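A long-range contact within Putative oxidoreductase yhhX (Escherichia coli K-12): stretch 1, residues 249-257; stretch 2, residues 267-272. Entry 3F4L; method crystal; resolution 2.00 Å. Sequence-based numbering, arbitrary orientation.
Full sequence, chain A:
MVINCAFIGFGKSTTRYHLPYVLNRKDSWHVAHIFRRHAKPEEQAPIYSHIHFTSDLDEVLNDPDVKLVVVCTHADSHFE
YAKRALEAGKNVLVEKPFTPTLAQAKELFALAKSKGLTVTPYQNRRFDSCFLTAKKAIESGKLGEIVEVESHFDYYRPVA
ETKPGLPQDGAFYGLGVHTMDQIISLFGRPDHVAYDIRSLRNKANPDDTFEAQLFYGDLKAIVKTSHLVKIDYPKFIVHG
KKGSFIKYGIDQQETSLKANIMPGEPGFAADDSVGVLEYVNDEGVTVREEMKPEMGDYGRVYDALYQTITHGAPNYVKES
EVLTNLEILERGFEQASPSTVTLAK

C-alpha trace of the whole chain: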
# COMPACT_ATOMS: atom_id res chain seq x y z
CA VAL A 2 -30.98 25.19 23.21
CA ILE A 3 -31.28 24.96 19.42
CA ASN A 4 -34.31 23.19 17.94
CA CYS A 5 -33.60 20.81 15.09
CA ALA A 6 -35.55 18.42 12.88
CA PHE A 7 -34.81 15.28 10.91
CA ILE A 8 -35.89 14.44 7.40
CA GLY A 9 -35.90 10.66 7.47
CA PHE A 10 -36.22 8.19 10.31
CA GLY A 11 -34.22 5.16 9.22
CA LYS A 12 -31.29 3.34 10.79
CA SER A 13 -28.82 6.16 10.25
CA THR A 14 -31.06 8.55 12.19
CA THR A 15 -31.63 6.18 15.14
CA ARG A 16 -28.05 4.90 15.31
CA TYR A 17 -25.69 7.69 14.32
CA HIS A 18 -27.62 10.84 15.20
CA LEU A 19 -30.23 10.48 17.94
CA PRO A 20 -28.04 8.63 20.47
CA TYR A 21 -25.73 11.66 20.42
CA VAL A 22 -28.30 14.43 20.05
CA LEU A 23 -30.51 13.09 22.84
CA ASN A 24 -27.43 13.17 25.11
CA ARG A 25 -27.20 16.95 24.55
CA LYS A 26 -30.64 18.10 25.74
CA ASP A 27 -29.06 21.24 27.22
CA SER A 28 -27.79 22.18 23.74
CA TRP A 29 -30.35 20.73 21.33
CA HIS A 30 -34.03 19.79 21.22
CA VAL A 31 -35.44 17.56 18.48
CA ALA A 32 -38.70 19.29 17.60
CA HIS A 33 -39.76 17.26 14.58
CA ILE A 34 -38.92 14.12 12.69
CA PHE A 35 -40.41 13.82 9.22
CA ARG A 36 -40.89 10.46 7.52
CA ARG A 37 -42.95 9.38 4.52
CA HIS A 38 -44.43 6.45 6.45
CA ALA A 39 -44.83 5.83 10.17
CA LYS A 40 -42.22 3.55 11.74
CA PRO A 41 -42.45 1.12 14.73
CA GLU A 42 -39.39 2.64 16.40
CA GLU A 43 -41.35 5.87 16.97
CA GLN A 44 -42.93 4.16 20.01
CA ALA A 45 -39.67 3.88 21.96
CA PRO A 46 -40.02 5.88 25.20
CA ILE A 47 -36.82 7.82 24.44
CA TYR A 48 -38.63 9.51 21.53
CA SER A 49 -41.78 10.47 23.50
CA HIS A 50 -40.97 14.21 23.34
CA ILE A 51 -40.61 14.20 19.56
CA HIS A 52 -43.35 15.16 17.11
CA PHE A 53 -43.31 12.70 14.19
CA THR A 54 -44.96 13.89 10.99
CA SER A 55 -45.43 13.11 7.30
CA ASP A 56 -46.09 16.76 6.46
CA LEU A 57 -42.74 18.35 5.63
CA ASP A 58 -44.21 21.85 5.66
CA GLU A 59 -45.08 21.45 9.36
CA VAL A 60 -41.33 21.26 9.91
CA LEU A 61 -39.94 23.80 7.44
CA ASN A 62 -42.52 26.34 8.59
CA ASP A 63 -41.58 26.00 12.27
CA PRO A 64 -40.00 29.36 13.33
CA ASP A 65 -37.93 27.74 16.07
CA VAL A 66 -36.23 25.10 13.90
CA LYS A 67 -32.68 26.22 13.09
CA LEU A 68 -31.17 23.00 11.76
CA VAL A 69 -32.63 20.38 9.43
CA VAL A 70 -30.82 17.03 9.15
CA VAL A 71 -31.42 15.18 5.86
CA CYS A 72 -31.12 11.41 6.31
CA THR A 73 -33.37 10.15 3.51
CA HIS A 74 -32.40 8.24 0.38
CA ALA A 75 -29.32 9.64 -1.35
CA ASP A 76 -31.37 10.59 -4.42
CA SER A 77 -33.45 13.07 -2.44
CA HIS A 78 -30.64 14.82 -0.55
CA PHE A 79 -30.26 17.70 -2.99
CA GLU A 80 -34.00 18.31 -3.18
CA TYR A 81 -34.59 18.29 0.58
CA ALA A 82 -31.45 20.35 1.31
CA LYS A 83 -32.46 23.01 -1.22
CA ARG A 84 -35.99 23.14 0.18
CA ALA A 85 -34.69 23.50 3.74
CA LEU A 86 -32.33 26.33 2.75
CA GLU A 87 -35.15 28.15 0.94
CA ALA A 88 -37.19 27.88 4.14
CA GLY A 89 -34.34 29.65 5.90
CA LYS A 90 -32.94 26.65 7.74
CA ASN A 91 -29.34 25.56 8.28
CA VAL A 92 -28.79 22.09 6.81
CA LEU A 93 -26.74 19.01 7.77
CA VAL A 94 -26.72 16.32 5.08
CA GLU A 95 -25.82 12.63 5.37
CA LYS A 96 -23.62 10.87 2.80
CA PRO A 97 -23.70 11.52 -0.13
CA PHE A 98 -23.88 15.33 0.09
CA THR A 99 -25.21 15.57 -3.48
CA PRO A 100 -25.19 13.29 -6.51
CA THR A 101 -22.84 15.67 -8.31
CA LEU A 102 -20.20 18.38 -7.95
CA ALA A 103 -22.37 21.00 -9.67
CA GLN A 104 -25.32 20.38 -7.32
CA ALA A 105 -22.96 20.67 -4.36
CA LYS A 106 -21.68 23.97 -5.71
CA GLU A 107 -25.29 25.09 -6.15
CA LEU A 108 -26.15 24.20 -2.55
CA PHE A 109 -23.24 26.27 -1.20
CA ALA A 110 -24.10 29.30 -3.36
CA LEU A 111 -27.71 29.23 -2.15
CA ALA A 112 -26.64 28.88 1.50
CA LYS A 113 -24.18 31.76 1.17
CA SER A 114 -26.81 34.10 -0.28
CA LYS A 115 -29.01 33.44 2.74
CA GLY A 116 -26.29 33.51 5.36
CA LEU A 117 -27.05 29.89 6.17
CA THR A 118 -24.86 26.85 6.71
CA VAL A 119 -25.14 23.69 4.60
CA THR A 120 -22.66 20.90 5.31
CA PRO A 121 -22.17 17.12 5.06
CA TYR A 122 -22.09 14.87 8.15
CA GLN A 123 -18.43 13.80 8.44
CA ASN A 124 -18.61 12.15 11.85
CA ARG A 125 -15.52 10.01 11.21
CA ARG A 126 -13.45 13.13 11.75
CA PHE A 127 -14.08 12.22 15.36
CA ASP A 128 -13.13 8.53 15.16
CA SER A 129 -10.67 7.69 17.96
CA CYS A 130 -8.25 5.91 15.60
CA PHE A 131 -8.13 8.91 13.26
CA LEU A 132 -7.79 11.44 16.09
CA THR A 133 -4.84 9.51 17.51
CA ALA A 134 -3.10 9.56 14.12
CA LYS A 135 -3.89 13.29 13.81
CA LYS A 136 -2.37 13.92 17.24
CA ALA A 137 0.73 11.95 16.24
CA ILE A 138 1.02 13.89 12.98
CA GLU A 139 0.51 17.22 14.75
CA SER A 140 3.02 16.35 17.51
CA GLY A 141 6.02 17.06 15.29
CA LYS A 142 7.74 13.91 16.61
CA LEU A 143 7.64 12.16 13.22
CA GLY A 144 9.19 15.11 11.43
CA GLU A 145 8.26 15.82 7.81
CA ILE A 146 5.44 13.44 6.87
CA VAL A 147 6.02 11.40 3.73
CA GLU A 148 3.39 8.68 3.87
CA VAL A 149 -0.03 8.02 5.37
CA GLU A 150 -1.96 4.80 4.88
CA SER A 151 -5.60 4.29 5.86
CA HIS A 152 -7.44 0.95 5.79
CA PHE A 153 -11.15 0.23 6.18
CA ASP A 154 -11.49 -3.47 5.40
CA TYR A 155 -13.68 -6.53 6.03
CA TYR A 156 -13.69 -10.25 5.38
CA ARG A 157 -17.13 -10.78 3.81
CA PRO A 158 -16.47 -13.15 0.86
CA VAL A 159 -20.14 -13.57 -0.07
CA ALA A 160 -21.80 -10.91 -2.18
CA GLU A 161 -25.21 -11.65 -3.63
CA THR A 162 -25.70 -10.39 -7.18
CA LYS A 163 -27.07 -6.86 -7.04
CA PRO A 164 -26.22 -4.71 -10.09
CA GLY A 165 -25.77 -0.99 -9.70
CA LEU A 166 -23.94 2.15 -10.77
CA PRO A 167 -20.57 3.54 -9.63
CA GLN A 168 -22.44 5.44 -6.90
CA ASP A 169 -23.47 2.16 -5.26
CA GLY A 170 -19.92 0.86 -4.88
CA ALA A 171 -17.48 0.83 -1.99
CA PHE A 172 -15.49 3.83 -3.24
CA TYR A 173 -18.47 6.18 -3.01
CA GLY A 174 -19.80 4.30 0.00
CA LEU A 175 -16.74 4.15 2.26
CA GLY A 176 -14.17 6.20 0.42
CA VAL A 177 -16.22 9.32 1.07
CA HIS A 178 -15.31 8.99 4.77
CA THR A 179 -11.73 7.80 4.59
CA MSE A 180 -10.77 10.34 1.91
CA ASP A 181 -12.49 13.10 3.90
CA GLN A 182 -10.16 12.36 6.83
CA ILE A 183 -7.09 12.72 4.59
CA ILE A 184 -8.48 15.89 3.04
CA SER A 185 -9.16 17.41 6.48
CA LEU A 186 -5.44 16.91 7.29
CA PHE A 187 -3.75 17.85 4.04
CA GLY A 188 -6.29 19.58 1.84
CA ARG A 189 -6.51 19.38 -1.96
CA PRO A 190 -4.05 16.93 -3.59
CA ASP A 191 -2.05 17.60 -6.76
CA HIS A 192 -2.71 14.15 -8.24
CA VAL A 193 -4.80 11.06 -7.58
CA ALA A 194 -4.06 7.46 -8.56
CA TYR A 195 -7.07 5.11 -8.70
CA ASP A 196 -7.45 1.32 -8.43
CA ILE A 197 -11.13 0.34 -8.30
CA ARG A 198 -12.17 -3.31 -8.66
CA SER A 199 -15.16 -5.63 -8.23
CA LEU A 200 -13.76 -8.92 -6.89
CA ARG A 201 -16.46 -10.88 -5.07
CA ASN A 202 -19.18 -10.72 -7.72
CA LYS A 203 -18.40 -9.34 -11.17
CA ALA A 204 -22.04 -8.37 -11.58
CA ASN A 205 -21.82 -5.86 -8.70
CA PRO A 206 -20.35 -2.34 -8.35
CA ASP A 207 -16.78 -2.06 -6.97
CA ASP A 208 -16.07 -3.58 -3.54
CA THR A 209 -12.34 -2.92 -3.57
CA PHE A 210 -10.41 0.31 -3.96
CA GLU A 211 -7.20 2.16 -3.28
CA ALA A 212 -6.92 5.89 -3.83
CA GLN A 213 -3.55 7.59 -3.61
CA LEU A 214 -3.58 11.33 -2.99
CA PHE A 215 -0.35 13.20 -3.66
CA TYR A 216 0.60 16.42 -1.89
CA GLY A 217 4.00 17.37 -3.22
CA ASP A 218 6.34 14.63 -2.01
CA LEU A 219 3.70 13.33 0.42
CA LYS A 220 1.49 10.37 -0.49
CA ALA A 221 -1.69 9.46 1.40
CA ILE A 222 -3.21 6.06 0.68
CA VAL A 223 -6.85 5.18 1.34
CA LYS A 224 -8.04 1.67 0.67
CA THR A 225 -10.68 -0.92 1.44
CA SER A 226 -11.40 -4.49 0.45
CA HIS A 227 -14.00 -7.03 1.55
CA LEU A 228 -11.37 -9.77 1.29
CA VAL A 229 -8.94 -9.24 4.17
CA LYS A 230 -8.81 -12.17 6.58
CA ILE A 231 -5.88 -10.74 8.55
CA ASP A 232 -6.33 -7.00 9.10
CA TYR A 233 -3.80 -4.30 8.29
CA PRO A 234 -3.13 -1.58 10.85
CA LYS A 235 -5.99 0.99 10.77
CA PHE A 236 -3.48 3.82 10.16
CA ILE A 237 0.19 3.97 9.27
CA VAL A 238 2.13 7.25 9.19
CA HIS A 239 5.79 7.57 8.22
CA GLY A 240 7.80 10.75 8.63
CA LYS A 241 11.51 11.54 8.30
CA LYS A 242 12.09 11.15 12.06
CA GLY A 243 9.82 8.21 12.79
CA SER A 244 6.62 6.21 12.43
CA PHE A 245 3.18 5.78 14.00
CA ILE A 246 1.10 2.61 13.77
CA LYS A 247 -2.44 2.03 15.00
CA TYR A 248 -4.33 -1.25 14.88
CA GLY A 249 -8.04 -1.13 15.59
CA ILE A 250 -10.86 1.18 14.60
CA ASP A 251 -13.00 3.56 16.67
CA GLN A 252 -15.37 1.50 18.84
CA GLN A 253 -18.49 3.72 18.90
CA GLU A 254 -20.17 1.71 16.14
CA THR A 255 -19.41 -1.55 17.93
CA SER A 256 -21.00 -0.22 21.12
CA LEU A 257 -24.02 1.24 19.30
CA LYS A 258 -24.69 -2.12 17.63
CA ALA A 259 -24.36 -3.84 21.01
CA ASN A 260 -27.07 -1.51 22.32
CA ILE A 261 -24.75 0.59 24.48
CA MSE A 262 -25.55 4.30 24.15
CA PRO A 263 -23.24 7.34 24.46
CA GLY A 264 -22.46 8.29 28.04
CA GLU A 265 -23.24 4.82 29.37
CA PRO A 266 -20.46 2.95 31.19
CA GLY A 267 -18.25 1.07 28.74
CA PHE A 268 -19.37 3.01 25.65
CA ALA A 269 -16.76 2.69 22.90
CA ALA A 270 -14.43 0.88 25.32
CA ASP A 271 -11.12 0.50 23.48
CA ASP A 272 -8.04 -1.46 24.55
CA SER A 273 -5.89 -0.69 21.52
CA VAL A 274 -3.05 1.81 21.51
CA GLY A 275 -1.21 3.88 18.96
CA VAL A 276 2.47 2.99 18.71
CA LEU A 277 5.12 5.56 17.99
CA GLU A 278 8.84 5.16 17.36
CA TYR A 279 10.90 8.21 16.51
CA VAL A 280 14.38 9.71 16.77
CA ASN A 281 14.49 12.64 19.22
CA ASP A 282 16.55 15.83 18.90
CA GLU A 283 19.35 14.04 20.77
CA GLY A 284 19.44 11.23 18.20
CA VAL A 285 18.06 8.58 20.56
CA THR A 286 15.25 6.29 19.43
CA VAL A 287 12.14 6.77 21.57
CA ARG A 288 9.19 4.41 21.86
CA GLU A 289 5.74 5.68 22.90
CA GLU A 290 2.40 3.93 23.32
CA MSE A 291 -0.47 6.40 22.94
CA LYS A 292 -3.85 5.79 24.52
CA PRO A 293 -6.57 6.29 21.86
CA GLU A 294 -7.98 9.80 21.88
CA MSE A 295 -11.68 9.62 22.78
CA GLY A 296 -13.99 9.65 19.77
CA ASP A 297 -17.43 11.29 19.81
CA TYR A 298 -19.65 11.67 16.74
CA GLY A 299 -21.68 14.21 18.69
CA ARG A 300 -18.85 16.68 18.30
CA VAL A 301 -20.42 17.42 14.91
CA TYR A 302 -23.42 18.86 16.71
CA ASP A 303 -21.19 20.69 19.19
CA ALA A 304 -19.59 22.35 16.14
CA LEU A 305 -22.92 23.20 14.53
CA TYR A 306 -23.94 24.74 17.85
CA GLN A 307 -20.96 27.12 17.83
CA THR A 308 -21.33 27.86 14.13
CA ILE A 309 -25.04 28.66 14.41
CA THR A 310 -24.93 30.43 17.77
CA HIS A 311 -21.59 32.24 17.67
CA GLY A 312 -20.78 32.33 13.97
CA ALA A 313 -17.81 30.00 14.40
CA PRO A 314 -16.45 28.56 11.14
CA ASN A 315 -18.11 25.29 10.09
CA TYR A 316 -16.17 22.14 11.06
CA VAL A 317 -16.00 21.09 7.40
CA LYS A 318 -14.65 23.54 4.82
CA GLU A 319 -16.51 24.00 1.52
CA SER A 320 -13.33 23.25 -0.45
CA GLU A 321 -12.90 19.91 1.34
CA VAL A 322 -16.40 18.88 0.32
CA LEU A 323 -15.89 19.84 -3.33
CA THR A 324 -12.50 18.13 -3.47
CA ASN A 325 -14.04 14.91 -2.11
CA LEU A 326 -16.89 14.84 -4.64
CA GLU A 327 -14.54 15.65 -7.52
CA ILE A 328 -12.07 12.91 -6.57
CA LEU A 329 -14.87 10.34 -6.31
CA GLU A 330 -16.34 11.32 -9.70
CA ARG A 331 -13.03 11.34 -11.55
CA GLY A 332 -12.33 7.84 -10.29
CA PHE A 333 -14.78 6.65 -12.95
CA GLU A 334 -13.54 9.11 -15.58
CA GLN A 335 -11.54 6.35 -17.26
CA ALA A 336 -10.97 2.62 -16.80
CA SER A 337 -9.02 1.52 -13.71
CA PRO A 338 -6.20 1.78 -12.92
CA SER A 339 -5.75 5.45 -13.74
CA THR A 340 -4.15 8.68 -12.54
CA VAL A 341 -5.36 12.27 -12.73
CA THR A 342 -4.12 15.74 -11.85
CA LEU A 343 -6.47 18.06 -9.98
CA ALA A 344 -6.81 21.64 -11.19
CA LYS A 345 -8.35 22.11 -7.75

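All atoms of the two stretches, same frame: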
# COMPACT_ATOMS: atom_id res chain seq x y z
N GLY A 249 -6.76 -1.33 14.96
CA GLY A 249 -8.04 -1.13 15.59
C GLY A 249 -8.75 0.14 15.18
O GLY A 249 -8.13 1.20 15.03
N ILE A 250 -10.06 0.04 15.01
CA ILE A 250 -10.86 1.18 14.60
C ILE A 250 -11.68 1.70 15.78
O ILE A 250 -11.86 1.00 16.78
CB ILE A 250 -11.81 0.79 13.43
CG1 ILE A 250 -12.55 2.02 12.90
CG2 ILE A 250 -12.81 -0.27 13.90
CD1 ILE A 250 -13.26 1.75 11.57
N ASP A 251 -12.16 2.93 15.65
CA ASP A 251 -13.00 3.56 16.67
C ASP A 251 -14.09 2.56 17.05
O ASP A 251 -14.66 1.91 16.18
CB ASP A 251 -13.63 4.81 16.08
CG ASP A 251 -14.57 5.48 17.04
OD1 ASP A 251 -14.12 6.40 17.75
OD2 ASP A 251 -15.75 5.08 17.08
N GLN A 252 -14.39 2.46 18.35
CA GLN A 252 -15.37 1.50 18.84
C GLN A 252 -16.82 1.96 19.06
O GLN A 252 -17.65 1.18 19.53
CB GLN A 252 -14.84 0.88 20.14
CG GLN A 252 -13.60 0.02 19.95
CD GLN A 252 -13.89 -1.22 19.11
OE1 GLN A 252 -14.71 -2.06 19.50
NE2 GLN A 252 -13.25 -1.33 17.96
N GLN A 253 -17.13 3.21 18.73
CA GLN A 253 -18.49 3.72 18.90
C GLN A 253 -19.52 2.88 18.15
O GLN A 253 -20.58 2.58 18.69
CB GLN A 253 -18.60 5.17 18.42
CG GLN A 253 -17.75 6.14 19.19
CD GLN A 253 -17.81 7.54 18.62
OE1 GLN A 253 -18.80 8.26 18.79
NE2 GLN A 253 -16.74 7.92 17.92
N GLU A 254 -19.22 2.50 16.92
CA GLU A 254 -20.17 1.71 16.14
C GLU A 254 -20.39 0.35 16.79
O GLU A 254 -21.52 -0.16 16.83
CB GLU A 254 -19.69 1.52 14.70
CG GLU A 254 -20.73 0.86 13.80
CD GLU A 254 -20.19 0.51 12.42
OE1 GLU A 254 -19.50 1.36 11.81
OE2 GLU A 254 -20.46 -0.61 11.94
N THR A 255 -19.31 -0.25 17.29
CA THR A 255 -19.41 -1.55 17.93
C THR A 255 -20.33 -1.44 19.15
O THR A 255 -21.20 -2.28 19.36
CB THR A 255 -18.01 -2.08 18.36
OG1 THR A 255 -17.21 -2.29 17.19
CG2 THR A 255 -18.14 -3.39 19.12
N SER A 256 -20.15 -0.39 19.95
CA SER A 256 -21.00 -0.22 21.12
C SER A 256 -22.46 0.02 20.72
O SER A 256 -23.38 -0.59 21.30
CB SER A 256 -20.52 0.95 21.97
OG SER A 256 -19.22 0.70 22.46
N LEU A 257 -22.67 0.92 19.76
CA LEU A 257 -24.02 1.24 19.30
C LEU A 257 -24.76 -0.02 18.86
O LEU A 257 -25.92 -0.22 19.23
CB LEU A 257 -23.97 2.26 18.15
CG LEU A 257 -23.50 3.67 18.53
CD1 LEU A 257 -23.43 4.56 17.29
CD2 LEU A 257 -24.47 4.27 19.55
N GLY A 267 -18.77 2.00 29.72
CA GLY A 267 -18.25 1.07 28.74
C GLY A 267 -18.45 1.46 27.28
O GLY A 267 -17.99 0.75 26.39
N PHE A 268 -19.13 2.58 27.03
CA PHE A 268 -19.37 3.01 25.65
C PHE A 268 -18.05 3.19 24.90
O PHE A 268 -17.15 3.87 25.38
CB PHE A 268 -20.15 4.33 25.59
CG PHE A 268 -20.53 4.75 24.19
CD1 PHE A 268 -21.49 4.04 23.47
CD2 PHE A 268 -19.90 5.84 23.57
CE1 PHE A 268 -21.82 4.40 22.15
CE2 PHE A 268 -20.22 6.21 22.26
CZ PHE A 268 -21.18 5.48 21.55
N ALA A 269 -17.96 2.59 23.73
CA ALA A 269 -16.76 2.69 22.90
C ALA A 269 -15.48 2.31 23.65
O ALA A 269 -14.42 2.87 23.40
CB ALA A 269 -16.64 4.12 22.35
N ALA A 270 -15.59 1.35 24.57
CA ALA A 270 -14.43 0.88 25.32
C ALA A 270 -13.40 0.40 24.30
O ALA A 270 -13.73 -0.39 23.42
CB ALA A 270 -14.82 -0.27 26.27
N ASP A 271 -12.17 0.86 24.43
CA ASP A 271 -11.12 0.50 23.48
C ASP A 271 -9.84 0.12 24.23
O ASP A 271 -9.38 0.87 25.09
CB ASP A 271 -10.85 1.69 22.55
CG ASP A 271 -10.10 1.31 21.29
OD1 ASP A 271 -9.19 0.46 21.37
OD2 ASP A 271 -10.42 1.88 20.22
N ASP A 272 -9.26 -1.02 23.89
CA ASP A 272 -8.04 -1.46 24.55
C ASP A 272 -6.83 -1.46 23.62
O ASP A 272 -5.80 -2.07 23.90
CB ASP A 272 -8.24 -2.84 25.18
CG ASP A 272 -9.02 -2.77 26.49
OD1 ASP A 272 -8.45 -2.29 27.50
OD2 ASP A 272 -10.20 -3.18 26.51
O HOH W 1 -9.74 0.13 18.40
O HOH W 2 -12.54 3.59 20.00

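One direct hydrogen bond joins the stretches. Ala-269 N donates to Ser-256 OG at 2.6 Å. Ser-256 lies in the helix with its CA-to-CB bond toward the other stretch, and its m rotamer also lets OG give a weak bond to Gln-252 O (3.4 Å). A short polar side chain suits this buried site, since it meets a backbone NH directly.

Two waters extend the polar contact. Water 1 donates to Ile-250 O (2.8 Å) and to Asp-271 OD2 (2.6 Å). Water 2 accepts from Gln-252 N (2.7 Å) and donates to Asp-271 OD2 (2.7 Å). The carboxylate thus serves as acceptor for both bridges.

The apolar part centers on Phe-268. Leu-257 CD2 meets the ring edge, 3.7 Å from Phe-268 CE1. Ser-256 CB lies 3.6 Å from Phe-268 CD1, and Gln-253 CG 3.9 Å from Phe-268 CE2. The methyl of Ala-269 packs beside the helix start, with its CB 3.8 Å from Gln-253 N.

Each stretch is braced internally. Asp-251 OD2 caps Gln-253 N at 2.9 Å, and Gln-253 NE2 donates to Asp-251 OD1 at 3.0 Å. A type II turn runs from Gly-267 to Ala-270, closed by Ala-270 N to Gly-267 O (3.1 Å). The backbone angles of Gly-267 call for glycine. Together the stretches bury 361 Å².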